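Endolysin (Clostridium phage phiCD27, PDB 3QAY) probably hydrolyses the amide bond joining N-acetylmuramic acid to L-alanine in the cell wall of Clostridium difficile, using a zinc-dependent catalytic domain. Local coordinates at residues C5-H10 / L81-L86; Y68-V73 / R130-N135. One frame throughout, in Å; residues are numbered along the deposited sequence.

Interaction 1 (C5-H10 / L81-L86). With ZN (zinc ion), chain E.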
loop_
_atom_site.group_PDB
_atom_site.type_symbol
_atom_site.label_atom_id
_atom_site.label_comp_id
_atom_site.label_asym_id
_atom_site.label_seq_id
_atom_site.Cartn_x
_atom_site.Cartn_y
_atom_site.Cartn_z
ATOM N N CYS A 5 1.336 -7.304 -7.994
ATOM C CA CYS A 5 2.592 -6.712 -7.552
ATOM C C CYS A 5 2.301 -5.842 -6.352
ATOM O O CYS A 5 1.380 -5.030 -6.396
ATOM C CB CYS A 5 3.208 -5.858 -8.652
ATOM S SG CYS A 5 4.804 -5.105 -8.201
ATOM N N ILE A 6 3.068 -6.030 -5.278
ATOM C CA ILE A 6 2.983 -5.165 -4.109
ATOM C C ILE A 6 4.305 -4.423 -3.981
ATOM O O ILE A 6 5.352 -5.048 -3.797
ATOM C CB ILE A 6 2.733 -5.950 -2.800
ATOM C CG1 ILE A 6 1.427 -6.734 -2.869
ATOM C CG2 ILE A 6 2.678 -4.997 -1.600
ATOM C CD1 ILE A 6 1.233 -7.685 -1.688
ATOM N N THR A 7 4.263 -3.101 -4.115
ATOM C CA THR A 7 5.426 -2.282 -3.827
ATOM C C THR A 7 5.284 -1.673 -2.438
ATOM O O THR A 7 4.183 -1.334 -2.014
ATOM C CB THR A 7 5.626 -1.164 -4.857
ATOM O OG1 THR A 7 4.475 -0.322 -4.894
ATOM C CG2 THR A 7 5.871 -1.741 -6.240
ATOM N N VAL A 8 6.403 -1.570 -1.722
ATOM C CA VAL A 8 6.451 -0.834 -0.470
ATOM C C VAL A 8 6.919 0.581 -0.781
ATOM O O VAL A 8 7.966 0.776 -1.401
ATOM C CB VAL A 8 7.400 -1.500 0.543
ATOM C CG1 VAL A 8 7.680 -0.579 1.723
ATOM C CG2 VAL A 8 6.810 -2.840 1.009
ATOM N N GLY A 9 6.125 1.561 -0.363
ATOM C CA GLY A 9 6.456 2.954 -0.565
ATOM C C GLY A 9 7.681 3.378 0.220
ATOM O O GLY A 9 7.957 2.848 1.301
ATOM N N HIS A 10 8.426 4.320 -0.356
ATOM C CA HIS A 10 9.587 4.947 0.275
ATOM C C HIS A 10 10.788 4.013 0.358
ATOM O O HIS A 10 10.761 2.914 -0.195
ATOM C CB HIS A 10 9.189 5.526 1.632
ATOM C CG HIS A 10 7.960 6.372 1.560
ATOM N ND1 HIS A 10 7.954 7.616 0.969
ATOM C CD2 HIS A 10 6.685 6.132 1.948
ATOM C CE1 HIS A 10 6.737 8.122 1.029
ATOM N NE2 HIS A 10 5.947 7.242 1.619
ATOM N N LEU A 81 -1.237 -3.676 -9.517
ATOM C CA LEU A 81 -0.202 -3.141 -8.636
ATOM C C LEU A 81 -0.837 -2.484 -7.415
ATOM O O LEU A 81 -1.797 -1.725 -7.545
ATOM C CB LEU A 81 0.652 -2.113 -9.382
ATOM C CG LEU A 81 1.609 -1.239 -8.559
ATOM C CD1 LEU A 81 2.634 -2.090 -7.812
ATOM C CD2 LEU A 81 2.296 -0.219 -9.462
ATOM N N ILE A 82 -0.299 -2.793 -6.239
ATOM C CA ILE A 82 -0.689 -2.144 -4.995
ATOM C C ILE A 82 0.575 -1.568 -4.378
ATOM O O ILE A 82 1.558 -2.294 -4.213
ATOM C CB ILE A 82 -1.300 -3.149 -3.985
ATOM C CG1 ILE A 82 -2.602 -3.745 -4.519
ATOM C CG2 ILE A 82 -1.545 -2.475 -2.632
ATOM C CD1 ILE A 82 -3.000 -5.029 -3.824
ATOM N N GLU A 83 0.573 -0.275 -4.065
ATOM C CA GLU A 83 1.666 0.302 -3.280
ATOM C C GLU A 83 1.166 0.679 -1.895
ATOM O O GLU A 83 0.155 1.358 -1.753
ATOM C CB GLU A 83 2.309 1.513 -3.948
ATOM C CG GLU A 83 3.555 2.002 -3.187
ATOM C CD GLU A 83 4.446 2.890 -4.020
ATOM O OE1 GLU A 83 4.297 4.124 -3.914
ATOM O OE2 GLU A 83 5.283 2.359 -4.792
ATOM N N LEU A 84 1.910 0.237 -0.888
ATOM C CA LEU A 84 1.529 0.386 0.499
ATOM C C LEU A 84 2.158 1.633 1.082
ATOM O O LEU A 84 3.391 1.814 1.033
ATOM C CB LEU A 84 1.975 -0.842 1.303
ATOM C CG LEU A 84 1.339 -2.173 0.895
ATOM C CD1 LEU A 84 1.881 -3.309 1.752
ATOM C CD2 LEU A 84 -0.172 -2.084 1.006
ATOM N N HIS A 85 1.294 2.488 1.626
ATOM C CA HIS A 85 1.687 3.675 2.362
ATOM C C HIS A 85 0.928 3.767 3.682
ATOM O O HIS A 85 -0.037 3.036 3.926
ATOM C CB HIS A 85 1.394 4.935 1.540
ATOM C CG HIS A 85 2.332 5.135 0.391
ATOM N ND1 HIS A 85 3.400 6.001 0.445
ATOM C CD2 HIS A 85 2.365 4.573 -0.840
ATOM C CE1 HIS A 85 4.049 5.971 -0.706
ATOM N NE2 HIS A 85 3.445 5.107 -1.502
ATOM N N LEU A 86 1.409 4.667 4.535
ATOM C CA LEU A 86 0.659 5.152 5.675
ATOM C C LEU A 86 0.580 6.662 5.505
ATOM O O LEU A 86 1.470 7.280 4.901
ATOM C CB LEU A 86 1.341 4.797 7.001
ATOM C CG LEU A 86 1.373 3.334 7.455
ATOM C CD1 LEU A 86 1.964 3.220 8.858
ATOM C CD2 LEU A 86 -0.004 2.679 7.419
HETATM ZN ZN ZN E . 3.958 7.289 1.862
HETATM O O HOH W 1 5.514 2.694 2.772
HETATM O O HOH W 2 4.155 8.997 0.148
#
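Glu83 OE2 is gripped from two directions: the hydroxyl of Thr7 donates to it, with OG1 and OE2 2.8 Å apart, and Lys69 of helix 64-75 makes a salt bridge to the same oxygen. The carboxylate lies on one face of the mixed sheet, above two adjacent parallel strands of the amidase α/β fold; the metal site lies toward the C-terminal ends of these strands, and Glu83 stands behind it as a second-shell residue. Thr7 OG1 takes the position between its own N and carbonyl carbon (chi1 59°), which brings it to the anti lone pair of OE2. The other oxygen, OE1, accepts a nearly straight bond from His85 NE2, 2.7 Å long with 167° at the hydrogen; the acceptor lies in the plane of the imidazole, although the bond leaves the carboxylate plane. Together with the zinc bond of ND1, this second-shell contact holds the rotation of the His85 ring. Backbone bonds keep the strands in register: Thr7 N reaches Ile82 O at 2.8 Å, and Leu84 N reaches Thr7 O at 3.0 Å, so that Thr7 bridges the residues before and after Glu83. On the reverse face Ile6 CG2 meets Leu84 CD1 beneath helix 27-44. Beyond the end of strand 3-8, Gly9 still donates its N to Leu84 O, and its CA lies over one face of the His85 ring, 4.1 Å from the centroid, in a CH-pi contact. His10 then comes in from the following loop, its ring plane at 83° to that of His85. Glu27 and a water join the two histidines round the zinc, which each histidine binds at 2.0 Å. Because both bind the metal, His10 NE2 and His85 ND1 lie 3.1 Å apart with no hydrogen bond between them.

Interaction 2 (Y68-V73 / R130-N135); sequences YKIPRV and RLYILN
A partly buried side-chain contact, one hydrogen bond backed by a small apolar patch, joins helix 64-75 to the short helix 132-135 over the face of the sheet that carries Thr7 and Glu83. Lys69 supplies the polar part. Its chain is extended at chi2 but bends at chi3 (-63°), which turns CE toward the phenol of Tyr132, and NZ donates to Tyr132 OH at 3.0 Å. The two side chains cross at about a right angle, with the methylene CE also close to the hydroxyl. NZ keeps its salt bridge to Glu83, so the ammonium ties the short helix to the sheet as well. The next residue, Ile70, provides the apolar part: its CG1 passes obliquely by the Tyr132 ring, 4.1 Å from CD1, while its own CD1 tip approaches Ile133 CD1 at 4.2 Å. The backbones stay well separated, the nearest CA atoms, those of Ile70 and Ile133, being 7.2 Å apart, and the gap is spanned by side chains. The short helix is compact: Leu131 holds its N-cap position, and the carbonyl O of Leu131 accepts from both Leu134 N and Asn135 N. Ile133 also rests on Leu81 and Glu83 of strand 80-87. Helical segments gathered in this way over one face of a mixed sheet are the layered arrangement of an α/β fold, as in zinc-dependent amidases.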
loop_
_atom_site.group_PDB
_atom_site.type_symbol
_atom_site.label_atom_id
_atom_site.label_comp_id
_atom_site.label_asym_id
_atom_site.label_seq_id
_atom_site.Cartn_x
_atom_site.Cartn_y
_atom_site.Cartn_z
ATOM N N TYR A 68 13.904 2.538 -9.722
ATOM C CA TYR A 68 13.963 1.147 -9.286
ATOM C C TYR A 68 12.631 0.427 -9.511
ATOM O O TYR A 68 12.604 -0.662 -10.077
ATOM C CB TYR A 68 14.356 1.060 -7.808
ATOM C CG TYR A 68 14.457 -0.357 -7.289
ATOM C CD1 TYR A 68 15.574 -1.142 -7.560
ATOM C CD2 TYR A 68 13.429 -0.917 -6.535
ATOM C CE1 TYR A 68 15.667 -2.443 -7.088
ATOM C CE2 TYR A 68 13.513 -2.217 -6.061
ATOM C CZ TYR A 68 14.624 -2.975 -6.347
ATOM O OH TYR A 68 14.702 -4.258 -5.868
ATOM N N LYS A 69 11.537 1.036 -9.062
ATOM C CA LYS A 69 10.230 0.366 -9.055
ATOM C C LYS A 69 9.618 0.190 -10.448
ATOM O O LYS A 69 9.219 -0.913 -10.809
ATOM C CB LYS A 69 9.251 1.092 -8.126
ATOM C CG LYS A 69 9.548 0.878 -6.644
ATOM C CD LYS A 69 8.522 1.540 -5.740
ATOM C CE LYS A 69 8.522 3.057 -5.905
ATOM N NZ LYS A 69 7.678 3.744 -4.907
ATOM N N ILE A 70 9.565 1.268 -11.225
ATOM C CA ILE A 70 8.825 1.283 -12.503
ATOM C C ILE A 70 9.204 0.193 -13.536
ATOM O O ILE A 70 8.313 -0.454 -14.090
ATOM C CB ILE A 70 8.866 2.696 -13.153
ATOM C CG1 ILE A 70 7.977 3.665 -12.362
ATOM C CG2 ILE A 70 8.418 2.657 -14.625
ATOM C CD1 ILE A 70 6.520 3.222 -12.239
ATOM N N PRO A 71 10.507 -0.007 -13.806
ATOM C CA PRO A 71 10.890 -1.085 -14.733
ATOM C C PRO A 71 10.481 -2.487 -14.243
ATOM O O PRO A 71 10.082 -3.336 -15.045
ATOM C CB PRO A 71 12.423 -0.964 -14.808
ATOM C CG PRO A 71 12.725 0.442 -14.374
ATOM C CD PRO A 71 11.676 0.776 -13.359
ATOM N N ARG A 72 10.577 -2.710 -12.933
ATOM C CA ARG A 72 10.223 -3.995 -12.328
ATOM C C ARG A 72 8.714 -4.210 -12.319
ATOM O O ARG A 72 8.239 -5.308 -12.618
ATOM C CB ARG A 72 10.798 -4.100 -10.908
ATOM C CG ARG A 72 12.307 -4.240 -10.917
ATOM C CD ARG A 72 12.933 -4.167 -9.530
ATOM N NE ARG A 72 14.335 -4.585 -9.581
ATOM C CZ ARG A 72 15.340 -3.849 -10.060
ATOM N NH1 ARG A 72 15.130 -2.621 -10.532
ATOM N NH2 ARG A 72 16.576 -4.345 -10.064
ATOM N N VAL A 73 7.960 -3.168 -11.979
ATOM C CA VAL A 73 6.503 -3.222 -12.098
ATOM C C VAL A 73 6.083 -3.540 -13.544
ATOM O O VAL A 73 5.206 -4.377 -13.785
ATOM C CB VAL A 73 5.840 -1.900 -11.639
ATOM C CG1 VAL A 73 4.365 -1.879 -12.014
ATOM C CG2 VAL A 73 6.000 -1.715 -10.136
ATOM N N ARG A 130 -1.321 12.450 -10.755
ATOM C CA ARG A 130 -0.006 13.077 -10.688
ATOM C C ARG A 130 1.080 12.135 -10.181
ATOM O O ARG A 130 2.265 12.394 -10.382
ATOM C CB ARG A 130 -0.056 14.322 -9.798
ATOM C CG ARG A 130 -0.970 15.406 -10.320
ATOM C CD ARG A 130 -1.051 16.573 -9.358
ATOM N NE ARG A 130 -1.797 16.235 -8.147
ATOM C CZ ARG A 130 -2.012 17.075 -7.133
ATOM N NH1 ARG A 130 -1.540 18.323 -7.170
ATOM N NH2 ARG A 130 -2.702 16.665 -6.072
ATOM N N LEU A 131 0.686 11.049 -9.519
ATOM C CA LEU A 131 1.654 10.153 -8.905
ATOM C C LEU A 131 2.238 9.225 -9.957
ATOM O O LEU A 131 1.502 8.602 -10.721
ATOM C CB LEU A 131 1.013 9.341 -7.778
ATOM C CG LEU A 131 0.403 10.173 -6.648
ATOM C CD1 LEU A 131 -0.309 9.273 -5.638
ATOM C CD2 LEU A 131 1.460 11.021 -5.965
ATOM N N TYR A 132 3.565 9.132 -9.982
ATOM C CA TYR A 132 4.257 8.318 -10.972
ATOM C C TYR A 132 3.937 6.836 -10.839
ATOM O O TYR A 132 3.908 6.121 -11.838
ATOM C CB TYR A 132 5.776 8.534 -10.912
ATOM C CG TYR A 132 6.471 7.910 -9.717
ATOM C CD1 TYR A 132 6.764 6.547 -9.681
ATOM C CD2 TYR A 132 6.849 8.689 -8.624
ATOM C CE1 TYR A 132 7.403 5.981 -8.587
ATOM C CE2 TYR A 132 7.488 8.133 -7.533
ATOM C CZ TYR A 132 7.768 6.782 -7.520
ATOM O OH TYR A 132 8.406 6.231 -6.429
ATOM N N ILE A 133 3.699 6.369 -9.614
ATOM C CA ILE A 133 3.444 4.952 -9.404
ATOM C C ILE A 133 2.111 4.567 -10.048
ATOM O O ILE A 133 1.906 3.406 -10.405
ATOM C CB ILE A 133 3.487 4.565 -7.897
ATOM C CG1 ILE A 133 3.691 3.053 -7.736
ATOM C CG2 ILE A 133 2.217 5.032 -7.174
ATOM C CD1 ILE A 133 4.963 2.525 -8.360
ATOM N N LEU A 134 1.232 5.555 -10.221
ATOM C CA LEU A 134 -0.054 5.372 -10.892
ATOM C C LEU A 134 -0.031 5.725 -12.383
ATOM O O LEU A 134 -0.599 5.006 -13.199
ATOM C CB LEU A 134 -1.125 6.212 -10.194
ATOM C CG LEU A 134 -1.334 5.895 -8.716
ATOM C CD1 LEU A 134 -2.361 6.837 -8.109
ATOM C CD2 LEU A 134 -1.752 4.442 -8.546
ATOM N N ASN A 135 0.608 6.832 -12.746
ATOM C CA ASN A 135 0.590 7.283 -14.146
ATOM C C ASN A 135 1.684 6.685 -15.046
ATOM O O ASN A 135 1.682 6.921 -16.254
ATOM C CB ASN A 135 0.568 8.817 -14.235
ATOM C CG ASN A 135 1.894 9.475 -13.845
ATOM O OD1 ASN A 135 2.978 8.953 -14.114
ATOM N ND2 ASN A 135 1.800 10.657 -13.239
#

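Interactions 1 and 2 illustrate how a metal site can be backed by successive layers of side chains. Their centres lie about 10 Å apart, and they meet at one carboxylate oxygen: Lys69 NZ is 2.8 Å from Glu83 OE2, and Ile133 CG1 packs against that same OE2 at 3.4 Å. A chain of polar contacts therefore runs from Tyr132 through Lys69 and Glu83 to His85 and the zinc, the nearest atom of the Lys69 side chain being about 9 Å from the zinc. Leu81 CD2 touches Val73 CG1 at 3.7 Å, and Val73 also packs on Cys5 and Thr7, so helix 64-75 lies over both strands. Along the sequence the four segments alternate.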